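Local atomic coordinates of methyltransferase FkbM (Methylobacillus flagellatus KT, PDB entry 2PY6), a protein that probably acts as a methyltransferase of the FkbM family, transferring a methyl group to an acceptor molecule. Residues A31-F36 with N41-I46; L58-F63 with D84-S89; Q145-R148 with L152-N155; L194-T199 with E203-V208. All coordinates share one frame; numbering follows the deposited sequence.

Interaction 1 (A31-F36 with N41-I46); sequences AVDPMF and NVREVI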
loop_
_atom_site.group_PDB
_atom_site.type_symbol
_atom_site.label_atom_id
_atom_site.label_comp_id
_atom_site.label_asym_id
_atom_site.label_seq_id
_atom_site.Cartn_x
_atom_site.Cartn_y
_atom_site.Cartn_z
ATOM N N ALA A 31 -28.861 37.030 -6.989
ATOM C CA ALA A 31 -28.783 38.457 -7.301
ATOM C C ALA A 31 -29.269 39.331 -6.146
ATOM O O ALA A 31 -28.699 40.383 -5.886
ATOM C CB ALA A 31 -29.572 38.768 -8.569
ATOM N N VAL A 32 -30.317 38.870 -5.463
ATOM C CA VAL A 32 -30.913 39.555 -4.321
ATOM C C VAL A 32 -30.525 38.995 -2.933
ATOM O O VAL A 32 -30.917 39.573 -1.927
ATOM C CB VAL A 32 -32.458 39.636 -4.426
ATOM C CG1 VAL A 32 -32.864 40.352 -5.733
ATOM C CG2 VAL A 32 -33.107 38.265 -4.295
ATOM N N ASP A 33 -29.752 37.913 -2.878
ATOM C CA ASP A 33 -29.299 37.360 -1.605
ATOM C C ASP A 33 -27.897 36.777 -1.762
ATOM O O ASP A 33 -27.753 35.661 -2.278
ATOM C CB ASP A 33 -30.263 36.258 -1.149
ATOM C CG ASP A 33 -29.924 35.681 0.223
ATOM O OD1 ASP A 33 -28.983 36.143 0.910
ATOM O OD2 ASP A 33 -30.652 34.749 0.620
ATOM N N PRO A 34 -26.858 37.496 -1.281
ATOM C CA PRO A 34 -25.508 36.962 -1.380
ATOM C C PRO A 34 -25.260 35.672 -0.574
ATOM O O PRO A 34 -24.312 34.936 -0.850
ATOM C CB PRO A 34 -24.639 38.122 -0.908
ATOM C CG PRO A 34 -25.460 39.009 -0.233
ATOM C CD PRO A 34 -26.865 38.822 -0.663
HETATM N N MSE A 35 -26.129 35.382 0.393
HETATM C CA MSE A 35 -26.033 34.163 1.181
HETATM C C MSE A 35 -26.855 33.020 0.554
HETATM O O MSE A 35 -26.979 31.942 1.144
HETATM C CB MSE A 35 -26.479 34.460 2.622
HETATM C CG MSE A 35 -25.611 35.503 3.321
HETATM SE SE MSE A 35 -23.777 34.831 3.454
HETATM C CE MSE A 35 -23.990 33.620 5.008
ATOM N N PHE A 36 -27.379 33.231 -0.662
ATOM C CA PHE A 36 -28.103 32.199 -1.369
ATOM C C PHE A 36 -27.234 30.978 -1.441
ATOM O O PHE A 36 -26.040 31.073 -1.748
ATOM C CB PHE A 36 -28.448 32.601 -2.803
ATOM C CG PHE A 36 -29.031 31.436 -3.620
ATOM C CD1 PHE A 36 -30.325 30.960 -3.368
ATOM C CD2 PHE A 36 -28.297 30.829 -4.615
ATOM C CE1 PHE A 36 -30.862 29.922 -4.086
ATOM C CE2 PHE A 36 -28.823 29.812 -5.346
ATOM C CZ PHE A 36 -30.116 29.334 -5.085
ATOM N N ASN A 41 -28.970 27.178 9.005
ATOM C CA ASN A 41 -28.419 27.073 10.348
ATOM C C ASN A 41 -27.037 27.710 10.449
ATOM O O ASN A 41 -26.680 28.265 11.506
ATOM C CB ASN A 41 -28.442 25.621 10.866
ATOM C CG ASN A 41 -27.670 24.638 9.988
ATOM O OD1 ASN A 41 -27.240 24.949 8.864
ATOM N ND2 ASN A 41 -27.508 23.415 10.504
ATOM N N VAL A 42 -26.281 27.670 9.346
ATOM C CA VAL A 42 -24.982 28.338 9.306
ATOM C C VAL A 42 -25.185 29.841 9.186
ATOM O O VAL A 42 -24.474 30.611 9.840
ATOM C CB VAL A 42 -24.132 27.860 8.143
ATOM C CG1 VAL A 42 -22.831 28.672 8.069
ATOM C CG2 VAL A 42 -23.849 26.360 8.262
ATOM N N ARG A 43 -26.118 30.266 8.326
ATOM C CA ARG A 43 -26.384 31.701 8.182
ATOM C C ARG A 43 -26.738 32.333 9.510
ATOM O O ARG A 43 -26.294 33.445 9.800
ATOM C CB ARG A 43 -27.533 31.964 7.217
ATOM C CG ARG A 43 -27.226 31.590 5.811
ATOM C CD ARG A 43 -28.366 31.763 4.896
ATOM N NE ARG A 43 -28.735 33.156 4.774
ATOM C CZ ARG A 43 -29.448 33.654 3.767
ATOM N NH1 ARG A 43 -29.824 32.895 2.768
ATOM N NH2 ARG A 43 -29.763 34.940 3.755
ATOM N N GLU A 44 -27.558 31.642 10.302
ATOM C CA GLU A 44 -27.965 32.196 11.595
ATOM C C GLU A 44 -26.800 32.274 12.583
ATOM O O GLU A 44 -26.748 33.196 13.376
ATOM C CB GLU A 44 -29.211 31.520 12.179
ATOM C CG GLU A 44 -29.048 30.229 12.947
ATOM C CD GLU A 44 -30.354 29.825 13.648
ATOM O OE1 GLU A 44 -31.436 29.952 13.011
ATOM O OE2 GLU A 44 -30.296 29.404 14.831
ATOM N N VAL A 45 -25.863 31.334 12.531
ATOM C CA VAL A 45 -24.668 31.440 13.379
ATOM C C VAL A 45 -23.815 32.643 12.929
ATOM O O VAL A 45 -23.459 33.516 13.761
ATOM C CB VAL A 45 -23.813 30.156 13.384
ATOM C CG1 VAL A 45 -22.524 30.381 14.167
ATOM C CG2 VAL A 45 -24.570 29.000 14.008
ATOM N N ILE A 46 -23.510 32.701 11.625
ATOM C CA ILE A 46 -22.697 33.789 11.064
ATOM C C ILE A 46 -23.336 35.159 11.377
ATOM O O ILE A 46 -22.621 36.081 11.766
ATOM C CB ILE A 46 -22.390 33.599 9.542
ATOM C CG1 ILE A 46 -21.474 32.393 9.331
ATOM C CG2 ILE A 46 -21.689 34.825 8.953
ATOM C CD1 ILE A 46 -21.292 31.988 7.862
HETATM O O HOH W 1 -29.770 30.229 2.306
#
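Arg43 reaches out from helix 40-49 and lays its guanidinium against the turn at Asp33 and Met35, meeting one residue with its edge and the other with its face. At the edge, Asp33 comes from the opposite direction, and OD2 alone takes both terminal nitrogens end-on: Arg43 NH1 to Asp33 OD2 is 3.0 Å, and Arg43 NH2 to the same OD2 is a less straight 3.3 Å. Both approach the syn side of OD2 close to the guanidinium plane, yet carboxylate and guanidinium are twisted 53° apart. One face of the guanidinium is occupied by Met35, a selenomethionine, whose CB sits over its centre, 3.3 Å from Arg43 CZ. The arginine chain, extended until its bend at chi3 (65°), turns flat under that CB while Met35 slides past in the other direction, its CE ending 4.3 Å from Ile46 CD1. A water in the guanidinium plane accepts from Arg43 NH1 at 2.7 Å. An alanine in place of Arg43 would probably leave Asp33 OD2 without its charged partner and Met35 CB without the flat group beneath it. Asp33 OD1 is used separately, accepting from Met35 N at 3.0 Å from above the carboxylate plane. That bond makes an Asx turn, and the one from Phe36 N to Asp33 O closes a type I beta turn beginning at the same aspartate; the salt bridge joins this doubly held turn to helix 40-49.

Interaction 2 (L58-F63 with D84-S89); sequences LGTKGF and DFRYHS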
loop_
_atom_site.group_PDB
_atom_site.type_symbol
_atom_site.label_atom_id
_atom_site.label_comp_id
_atom_site.label_asym_id
_atom_site.label_seq_id
_atom_site.Cartn_x
_atom_site.Cartn_y
_atom_site.Cartn_z
ATOM N N LEU A 58 -13.155 19.496 8.709
ATOM C CA LEU A 58 -13.267 18.045 8.657
ATOM C C LEU A 58 -12.428 17.568 7.495
ATOM O O LEU A 58 -12.678 17.949 6.341
ATOM C CB LEU A 58 -14.716 17.601 8.477
ATOM C CG LEU A 58 -15.720 18.167 9.468
ATOM C CD1 LEU A 58 -17.144 17.698 9.102
ATOM C CD2 LEU A 58 -15.334 17.795 10.915
ATOM N N GLY A 59 -11.442 16.736 7.801
ATOM C CA GLY A 59 -10.509 16.207 6.808
ATOM C C GLY A 59 -9.230 17.023 6.710
ATOM O O GLY A 59 -9.256 18.231 6.860
ATOM N N THR A 60 -8.103 16.355 6.467
ATOM C CA THR A 60 -6.818 17.042 6.344
ATOM C C THR A 60 -6.187 16.845 4.956
ATOM O O THR A 60 -5.051 17.245 4.728
ATOM C CB THR A 60 -5.799 16.606 7.430
ATOM O OG1 THR A 60 -5.522 15.204 7.328
ATOM C CG2 THR A 60 -6.286 16.932 8.829
ATOM N N LYS A 61 -6.951 16.278 4.026
ATOM C CA LYS A 61 -6.473 15.958 2.697
ATOM C C LYS A 61 -7.353 16.593 1.621
ATOM O O LYS A 61 -7.365 16.087 0.500
ATOM C CB LYS A 61 -6.470 14.421 2.488
ATOM C CG LYS A 61 -5.482 13.629 3.347
ATOM N N GLY A 62 -8.061 17.688 1.925
ATOM C CA GLY A 62 -9.002 18.278 0.952
ATOM C C GLY A 62 -8.656 19.709 0.585
ATOM O O GLY A 62 -7.494 20.028 0.407
ATOM N N PHE A 63 -9.668 20.565 0.457
ATOM C CA PHE A 63 -9.477 21.993 0.162
ATOM C C PHE A 63 -9.246 22.842 1.446
ATOM O O PHE A 63 -9.269 24.063 1.384
ATOM C CB PHE A 63 -10.724 22.538 -0.588
ATOM C CG PHE A 63 -10.831 22.143 -2.075
ATOM C CD1 PHE A 63 -10.271 20.966 -2.589
ATOM C CD2 PHE A 63 -11.599 22.926 -2.934
ATOM C CE1 PHE A 63 -10.413 20.634 -3.940
ATOM C CE2 PHE A 63 -11.751 22.597 -4.282
ATOM C CZ PHE A 63 -11.156 21.449 -4.783
ATOM N N ASP A 84 -9.279 11.026 12.168
ATOM C CA ASP A 84 -9.207 9.819 13.014
ATOM C C ASP A 84 -7.945 8.970 12.803
ATOM O O ASP A 84 -7.620 8.148 13.649
ATOM C CB ASP A 84 -10.439 8.916 12.793
ATOM C CG ASP A 84 -11.728 9.530 13.321
ATOM O OD1 ASP A 84 -11.706 10.074 14.441
ATOM O OD2 ASP A 84 -12.772 9.443 12.632
ATOM N N PHE A 85 -7.259 9.175 11.681
ATOM C CA PHE A 85 -6.053 8.443 11.343
ATOM C C PHE A 85 -4.800 9.184 11.760
ATOM O O PHE A 85 -3.721 8.664 11.583
ATOM C CB PHE A 85 -6.034 8.203 9.837
ATOM C CG PHE A 85 -7.322 7.602 9.316
ATOM C CD1 PHE A 85 -7.539 6.261 9.444
ATOM C CD2 PHE A 85 -8.303 8.381 8.724
ATOM C CE1 PHE A 85 -8.676 5.660 9.000
ATOM C CE2 PHE A 85 -9.475 7.800 8.275
ATOM C CZ PHE A 85 -9.656 6.423 8.411
ATOM N N ARG A 86 -4.947 10.395 12.304
ATOM C CA ARG A 86 -3.794 11.224 12.702
ATOM C C ARG A 86 -3.864 11.909 14.082
ATOM O O ARG A 86 -2.894 12.559 14.487
ATOM C CB ARG A 86 -3.616 12.356 11.667
ATOM C CG ARG A 86 -3.214 11.904 10.300
ATOM C CD ARG A 86 -3.090 13.099 9.351
ATOM N NE ARG A 86 -1.984 13.968 9.701
ATOM C CZ ARG A 86 -1.717 15.133 9.126
ATOM N NH1 ARG A 86 -2.481 15.622 8.173
ATOM N NH2 ARG A 86 -0.683 15.822 9.540
ATOM N N TYR A 87 -4.963 11.761 14.812
ATOM C CA TYR A 87 -5.138 12.573 16.029
ATOM C C TYR A 87 -4.243 12.293 17.214
ATOM O O TYR A 87 -4.305 13.041 18.182
ATOM C CB TYR A 87 -6.599 12.628 16.463
ATOM C CG TYR A 87 -7.155 11.448 17.195
ATOM C CD1 TYR A 87 -7.612 10.336 16.512
ATOM C CD2 TYR A 87 -7.340 11.494 18.572
ATOM C CE1 TYR A 87 -8.171 9.287 17.168
ATOM C CE2 TYR A 87 -7.906 10.447 19.235
ATOM C CZ TYR A 87 -8.328 9.341 18.518
ATOM O OH TYR A 87 -8.900 8.284 19.160
ATOM N N HIS A 88 -3.429 11.233 17.144
ATOM C CA HIS A 88 -2.450 10.910 18.174
ATOM C C HIS A 88 -1.017 11.249 17.769
ATOM O O HIS A 88 -0.100 11.102 18.575
ATOM C CB HIS A 88 -2.514 9.407 18.540
ATOM C CG HIS A 88 -3.762 9.021 19.257
ATOM N ND1 HIS A 88 -4.694 8.156 18.724
ATOM C CD2 HIS A 88 -4.240 9.408 20.464
ATOM C CE1 HIS A 88 -5.687 8.019 19.582
ATOM N NE2 HIS A 88 -5.437 8.769 20.643
ATOM N N SER A 89 -0.813 11.724 16.543
ATOM C CA SER A 89 0.542 12.009 16.063
ATOM C C SER A 89 1.256 13.180 16.729
ATOM O O SER A 89 2.464 13.232 16.706
ATOM C CB SER A 89 0.525 12.237 14.565
ATOM O OG SER A 89 -0.240 13.390 14.221
#
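Thr60 and Arg86 face each other from two irregular loops whose closest CA atoms, those of the same two residues, are 9.1 Å apart. The loops follow strands 54-58 and 77-82, adjacent parallel strands of a Rossmann-like alpha/beta sheet. Side chains alone bridge the distance. Arg86 runs out extended, bends at chi3 (68°), and presents the edge of its guanidinium to the threonine hydroxyl, with Arg86 NH1 3.2 Å from Thr60 OG1 in a weak bond. Each partner is held more firmly elsewhere: Thr60 OG1 hydrogen-bonds to Asp83 OD2, and Arg86 NH2 forms a salt bridge with Glu91. The link across the surface is therefore a light one between two groups already positioned by acidic residues near the second loop. That loop also lies at a subunit interface, where Tyr87 OH and Asp84 OD1 exchange hydrogen bonds with Asp84 and Tyr87 of the second subunit. From Arg86 the chain makes a type I turn to Ser89 in which Arg86 O accepts twice, from Ser89 N at 3.0 Å and from Ser89 OG at 2.8 Å, the hydroxyl lying in the carbonyl plane.

Interaction 3 (Q145-R148 with L152-N155); sequences QAVR and LQGN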
loop_
_atom_site.group_PDB
_atom_site.type_symbol
_atom_site.label_atom_id
_atom_site.label_comp_id
_atom_site.label_asym_id
_atom_site.label_seq_id
_atom_site.Cartn_x
_atom_site.Cartn_y
_atom_site.Cartn_z
ATOM N N GLN A 145 -19.364 26.745 -0.343
ATOM C CA GLN A 145 -20.267 27.385 0.625
ATOM C C GLN A 145 -19.491 28.196 1.651
ATOM O O GLN A 145 -19.908 29.300 2.008
ATOM C CB GLN A 145 -21.153 26.359 1.326
ATOM C CG GLN A 145 -22.170 25.647 0.378
ATOM C CD GLN A 145 -22.958 24.541 1.077
ATOM O OE1 GLN A 145 -22.416 23.797 1.893
ATOM N NE2 GLN A 145 -24.230 24.424 0.748
ATOM N N ALA A 146 -18.365 27.658 2.125
ATOM C CA ALA A 146 -17.506 28.405 3.043
ATOM C C ALA A 146 -17.041 29.728 2.402
ATOM O O ALA A 146 -17.120 30.788 3.032
ATOM C CB ALA A 146 -16.278 27.586 3.427
ATOM N N VAL A 147 -16.528 29.651 1.164
ATOM C CA VAL A 147 -16.041 30.845 0.445
ATOM C C VAL A 147 -17.126 31.931 0.373
ATOM O O VAL A 147 -16.858 33.084 0.644
ATOM C CB VAL A 147 -15.497 30.502 -0.941
ATOM C CG1 VAL A 147 -15.199 31.764 -1.758
ATOM C CG2 VAL A 147 -14.234 29.655 -0.812
ATOM N N ARG A 148 -18.361 31.535 0.069
ATOM C CA ARG A 148 -19.457 32.463 -0.040
ATOM C C ARG A 148 -19.963 32.966 1.299
ATOM O O ARG A 148 -20.244 34.149 1.440
ATOM C CB ARG A 148 -20.609 31.819 -0.827
ATOM C CG ARG A 148 -21.848 32.748 -1.013
ATOM C CD ARG A 148 -22.872 32.068 -1.922
ATOM N NE ARG A 148 -22.399 32.004 -3.296
ATOM C CZ ARG A 148 -23.044 31.376 -4.272
ATOM N NH1 ARG A 148 -24.206 30.800 -4.031
ATOM N NH2 ARG A 148 -22.552 31.374 -5.508
ATOM N N LEU A 152 -15.123 35.335 1.262
ATOM C CA LEU A 152 -13.705 35.161 0.920
ATOM C C LEU A 152 -13.413 35.289 -0.576
ATOM O O LEU A 152 -12.320 34.970 -1.025
ATOM C CB LEU A 152 -13.217 33.810 1.441
ATOM C CG LEU A 152 -13.241 33.614 2.962
ATOM C CD1 LEU A 152 -12.926 32.169 3.314
ATOM C CD2 LEU A 152 -12.283 34.574 3.638
ATOM N N GLN A 153 -14.382 35.758 -1.351
ATOM C CA GLN A 153 -14.182 35.960 -2.778
ATOM C C GLN A 153 -12.990 36.910 -2.991
ATOM O O GLN A 153 -12.906 37.966 -2.333
ATOM C CB GLN A 153 -15.431 36.541 -3.412
ATOM C CG GLN A 153 -16.665 35.650 -3.379
ATOM C CD GLN A 153 -17.579 35.817 -2.175
ATOM O OE1 GLN A 153 -17.219 36.440 -1.184
ATOM N NE2 GLN A 153 -18.794 35.279 -2.280
ATOM N N GLY A 154 -12.059 36.518 -3.863
ATOM C CA GLY A 154 -10.833 37.275 -4.112
ATOM C C GLY A 154 -9.646 36.979 -3.196
ATOM O O GLY A 154 -8.506 37.337 -3.515
ATOM N N ASN A 155 -9.888 36.340 -2.053
ATOM C CA ASN A 155 -8.820 35.998 -1.092
ATOM C C ASN A 155 -8.430 34.524 -1.091
ATOM O O ASN A 155 -7.615 34.089 -0.267
ATOM C CB ASN A 155 -9.211 36.465 0.309
ATOM C CG ASN A 155 -9.287 37.956 0.388
ATOM O OD1 ASN A 155 -10.376 38.526 0.399
ATOM N ND2 ASN A 155 -8.125 38.611 0.334
HETATM O O HOH W 2 -20.408 36.079 -0.312
#
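Val147 and Leu152 form the close side of this contact, where a nearly straight backbone bond from Leu152 N to Val147 O (2.9 Å, 169°) draws the chain back onto the end of helix 143-149. The side chains follow: Val147 CG1 packs 4.3 Å from Leu152 CB, and Leu152 CD1 reaches to 4.4 Å from Ala146 O, all three residues buried. A carbonyl bonded to the amide five residues on is consistent with the wider bond of a Schellman motif, which ends a helix. The chain then enters a type II beta turn from Leu152 to Asn155, with Gly154 taking the positive phi of its third position. Gln153, on the exposed side, touches the helix much more loosely. Its chain bends at chi2 (91°) and swings the amide back over the helix end, where NE2 comes only to 3.7 Å from Arg148 CA. A water bridges the two residues, donating to Arg148 O at 2.6 Å and accepting from Gln153 NE2 at 2.7 Å. The amide and the Arg148 guanidinium lie nearly coplanar, and they share an acid, for Gln153 NE2 and Arg148 NE both bind OD2 of Asp162, while Arg148 NH1 bonds to Leu198 O.

Interaction 4 (L194-T199 with E203-V208); sequences LNFHLT and EYYHEV. With EDO (1,2-ethanediol), chain C.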
loop_
_atom_site.group_PDB
_atom_site.type_symbol
_atom_site.label_atom_id
_atom_site.label_comp_id
_atom_site.label_asym_id
_atom_site.label_seq_id
_atom_site.Cartn_x
_atom_site.Cartn_y
_atom_site.Cartn_z
ATOM N N LEU A 194 -23.137 25.804 -14.574
ATOM C CA LEU A 194 -23.555 27.120 -14.131
ATOM C C LEU A 194 -24.372 27.004 -12.850
ATOM O O LEU A 194 -24.245 27.842 -11.972
ATOM C CB LEU A 194 -24.352 27.816 -15.217
ATOM C CG LEU A 194 -23.675 28.001 -16.579
ATOM C CD1 LEU A 194 -24.666 28.669 -17.528
ATOM C CD2 LEU A 194 -22.355 28.797 -16.538
ATOM N N ASN A 195 -25.200 25.978 -12.732
ATOM C CA ASN A 195 -25.941 25.759 -11.495
ATOM C C ASN A 195 -24.998 25.433 -10.340
ATOM O O ASN A 195 -25.211 25.932 -9.246
ATOM C CB ASN A 195 -27.035 24.716 -11.653
ATOM C CG ASN A 195 -28.186 25.218 -12.506
ATOM O OD1 ASN A 195 -28.295 26.400 -12.738
ATOM N ND2 ASN A 195 -29.001 24.318 -13.012
ATOM N N PHE A 196 -23.947 24.635 -10.563
ATOM C CA PHE A 196 -22.973 24.421 -9.482
ATOM C C PHE A 196 -22.398 25.746 -8.898
ATOM O O PHE A 196 -22.378 25.952 -7.682
ATOM C CB PHE A 196 -21.827 23.546 -9.944
ATOM C CG PHE A 196 -20.628 23.618 -9.031
ATOM C CD1 PHE A 196 -20.674 23.055 -7.784
ATOM C CD2 PHE A 196 -19.475 24.297 -9.425
ATOM C CE1 PHE A 196 -19.565 23.126 -6.954
ATOM C CE2 PHE A 196 -18.376 24.379 -8.602
ATOM C CZ PHE A 196 -18.415 23.778 -7.376
ATOM N N HIS A 197 -21.928 26.620 -9.782
ATOM C CA HIS A 197 -21.398 27.923 -9.408
ATOM C C HIS A 197 -22.459 28.821 -8.754
ATOM O O HIS A 197 -22.164 29.517 -7.807
ATOM C CB HIS A 197 -20.752 28.646 -10.612
ATOM C CG HIS A 197 -19.557 27.935 -11.188
ATOM N ND1 HIS A 197 -18.371 27.786 -10.502
ATOM C CD2 HIS A 197 -19.378 27.322 -12.385
ATOM C CE1 HIS A 197 -17.525 27.084 -11.237
ATOM N NE2 HIS A 197 -18.111 26.794 -12.387
ATOM N N LEU A 198 -23.698 28.806 -9.242
ATOM C CA LEU A 198 -24.733 29.642 -8.630
ATOM C C LEU A 198 -25.154 29.158 -7.229
ATOM O O LEU A 198 -25.450 29.960 -6.371
ATOM C CB LEU A 198 -25.969 29.738 -9.528
ATOM C CG LEU A 198 -25.820 30.501 -10.839
ATOM C CD1 LEU A 198 -27.015 30.277 -11.724
ATOM C CD2 LEU A 198 -25.604 31.964 -10.586
ATOM N N THR A 199 -25.171 27.845 -7.028
ATOM C CA THR A 199 -25.683 27.240 -5.806
ATOM C C THR A 199 -24.688 26.658 -4.829
ATOM O O THR A 199 -25.069 26.418 -3.682
ATOM C CB THR A 199 -26.581 26.049 -6.141
ATOM O OG1 THR A 199 -25.804 25.033 -6.758
ATOM C CG2 THR A 199 -27.723 26.464 -7.078
ATOM N N GLU A 203 -23.555 18.227 -6.545
ATOM C CA GLU A 203 -24.412 17.230 -7.197
ATOM C C GLU A 203 -24.789 17.655 -8.626
ATOM O O GLU A 203 -25.116 16.790 -9.446
ATOM C CB GLU A 203 -25.664 16.911 -6.371
ATOM C CG GLU A 203 -25.424 16.104 -5.088
ATOM C CD GLU A 203 -24.814 14.714 -5.337
ATOM O OE1 GLU A 203 -25.215 14.003 -6.288
ATOM O OE2 GLU A 203 -23.937 14.321 -4.557
ATOM N N TYR A 204 -24.755 18.960 -8.928
ATOM C CA TYR A 204 -25.002 19.405 -10.311
ATOM C C TYR A 204 -23.999 18.805 -11.315
ATOM O O TYR A 204 -24.427 18.334 -12.363
ATOM C CB TYR A 204 -25.078 20.927 -10.434
ATOM C CG TYR A 204 -26.405 21.446 -10.024
ATOM C CD1 TYR A 204 -27.494 21.298 -10.861
ATOM C CD2 TYR A 204 -26.586 22.085 -8.795
ATOM C CE1 TYR A 204 -28.749 21.720 -10.452
ATOM C CE2 TYR A 204 -27.832 22.545 -8.389
ATOM C CZ TYR A 204 -28.905 22.371 -9.226
ATOM O OH TYR A 204 -30.146 22.817 -8.846
ATOM N N TYR A 205 -22.704 18.813 -10.991
ATOM C CA TYR A 205 -21.677 18.148 -11.813
ATOM C C TYR A 205 -21.943 16.666 -11.919
ATOM O O TYR A 205 -21.777 16.088 -12.979
ATOM C CB TYR A 205 -20.249 18.203 -11.189
ATOM C CG TYR A 205 -19.589 19.528 -11.304
ATOM C CD1 TYR A 205 -19.352 20.075 -12.561
ATOM C CD2 TYR A 205 -19.148 20.230 -10.182
ATOM C CE1 TYR A 205 -18.719 21.308 -12.721
ATOM C CE2 TYR A 205 -18.501 21.461 -10.332
ATOM C CZ TYR A 205 -18.293 22.000 -11.620
ATOM O OH TYR A 205 -17.675 23.238 -11.836
ATOM N N HIS A 206 -22.305 16.053 -10.790
ATOM C CA HIS A 206 -22.493 14.625 -10.751
ATOM C C HIS A 206 -23.561 14.098 -11.697
ATOM O O HIS A 206 -23.420 12.994 -12.195
ATOM C CB HIS A 206 -22.702 14.106 -9.321
ATOM C CG HIS A 206 -21.626 14.495 -8.368
ATOM N ND1 HIS A 206 -20.292 14.503 -8.714
ATOM C CD2 HIS A 206 -21.672 14.820 -7.054
ATOM C CE1 HIS A 206 -19.569 14.853 -7.666
ATOM N NE2 HIS A 206 -20.384 15.046 -6.644
ATOM N N GLU A 207 -24.586 14.899 -11.984
ATOM C CA GLU A 207 -25.665 14.491 -12.875
ATOM C C GLU A 207 -25.213 14.354 -14.316
ATOM O O GLU A 207 -25.811 13.616 -15.084
ATOM C CB GLU A 207 -26.824 15.529 -12.858
ATOM C CG GLU A 207 -27.627 15.618 -11.599
ATOM C CD GLU A 207 -28.561 14.445 -11.300
ATOM O OE1 GLU A 207 -28.662 13.429 -12.031
ATOM O OE2 GLU A 207 -29.195 14.545 -10.255
ATOM N N VAL A 208 -24.171 15.078 -14.688
ATOM C CA VAL A 208 -23.708 15.097 -16.078
ATOM C C VAL A 208 -22.272 14.582 -16.338
ATOM O O VAL A 208 -21.920 14.314 -17.467
ATOM C CB VAL A 208 -23.797 16.545 -16.654
ATOM C CG1 VAL A 208 -25.236 17.050 -16.618
ATOM C CG2 VAL A 208 -22.848 17.533 -15.907
HETATM C C1 EDO C . -19.418 29.012 -6.341
HETATM O O1 EDO C . -20.262 28.055 -5.764
HETATM C C2 EDO C . -18.222 28.344 -7.013
HETATM O O2 EDO C . -17.999 28.925 -8.308
#
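Asn195 meets the Tyr204 ring chiefly with its methylene: CB stands almost squarely over the ring, 3.5 Å from the centroid and 10° off the normal, a CH-pi contact. The setting is a tight antiparallel helical hairpin, helices 184-199 and 203-208, with the axes of the two segments 8.6 Å apart. Tyr204 points across from the second helix, and its ring lies flat against the first; the Asn195 amide, turned steeply to that ring, donates to the backbone O of Met19. An alanine in place of Tyr204 would remove the surface on which Asn195 CB and Thr199 rest and would probably open a gap between the helices. One residue further along each helix, Phe196 and Tyr205 pack obliquely, with planes at 43°, though the detailed fit of these two rings is doubtful. Phe196 CB lies over the Tyr205 ring, 4.3 Å from its centroid. Tyr205 also stacks on His396, so the hairpin reaches edge strand 392-396 of the C-terminal seven-stranded sheet, while His197 stacks on Trp163 and meets a bound ethanediol with the edge of its ring. Thr199 crosses Tyr204 at about a right angle, its OG1 3.6 Å from Tyr204 CE2, and the same hydroxyl donates to Asn195 O at 2.7 Å from above the carbonyl plane.

Taken from the N terminus, the four contacts follow in series, none nesting within or crossing another. Interaction 1 closes the short connection between helices 19-32 and 40-49. Interaction 2 spans a longer excursion, joining the loops after strands 54-58 and 77-82; it stands apart, its atoms no nearer than about 7 Å to any other contact. Interaction 3 folds the chain back at the end of helix 143-149, and interaction 4 closes the hairpin of helices 184-199 and 203-208. Arg148 joins three of them: its NH1 reaches Phe36 O of interaction 1 and Leu198 O of interaction 4. Phe36 also packs on Leu198 and Thr199, so the loop after helix 19-32, helix 143-149 beside the N-terminal sheet and the helical hairpin meet around Arg148.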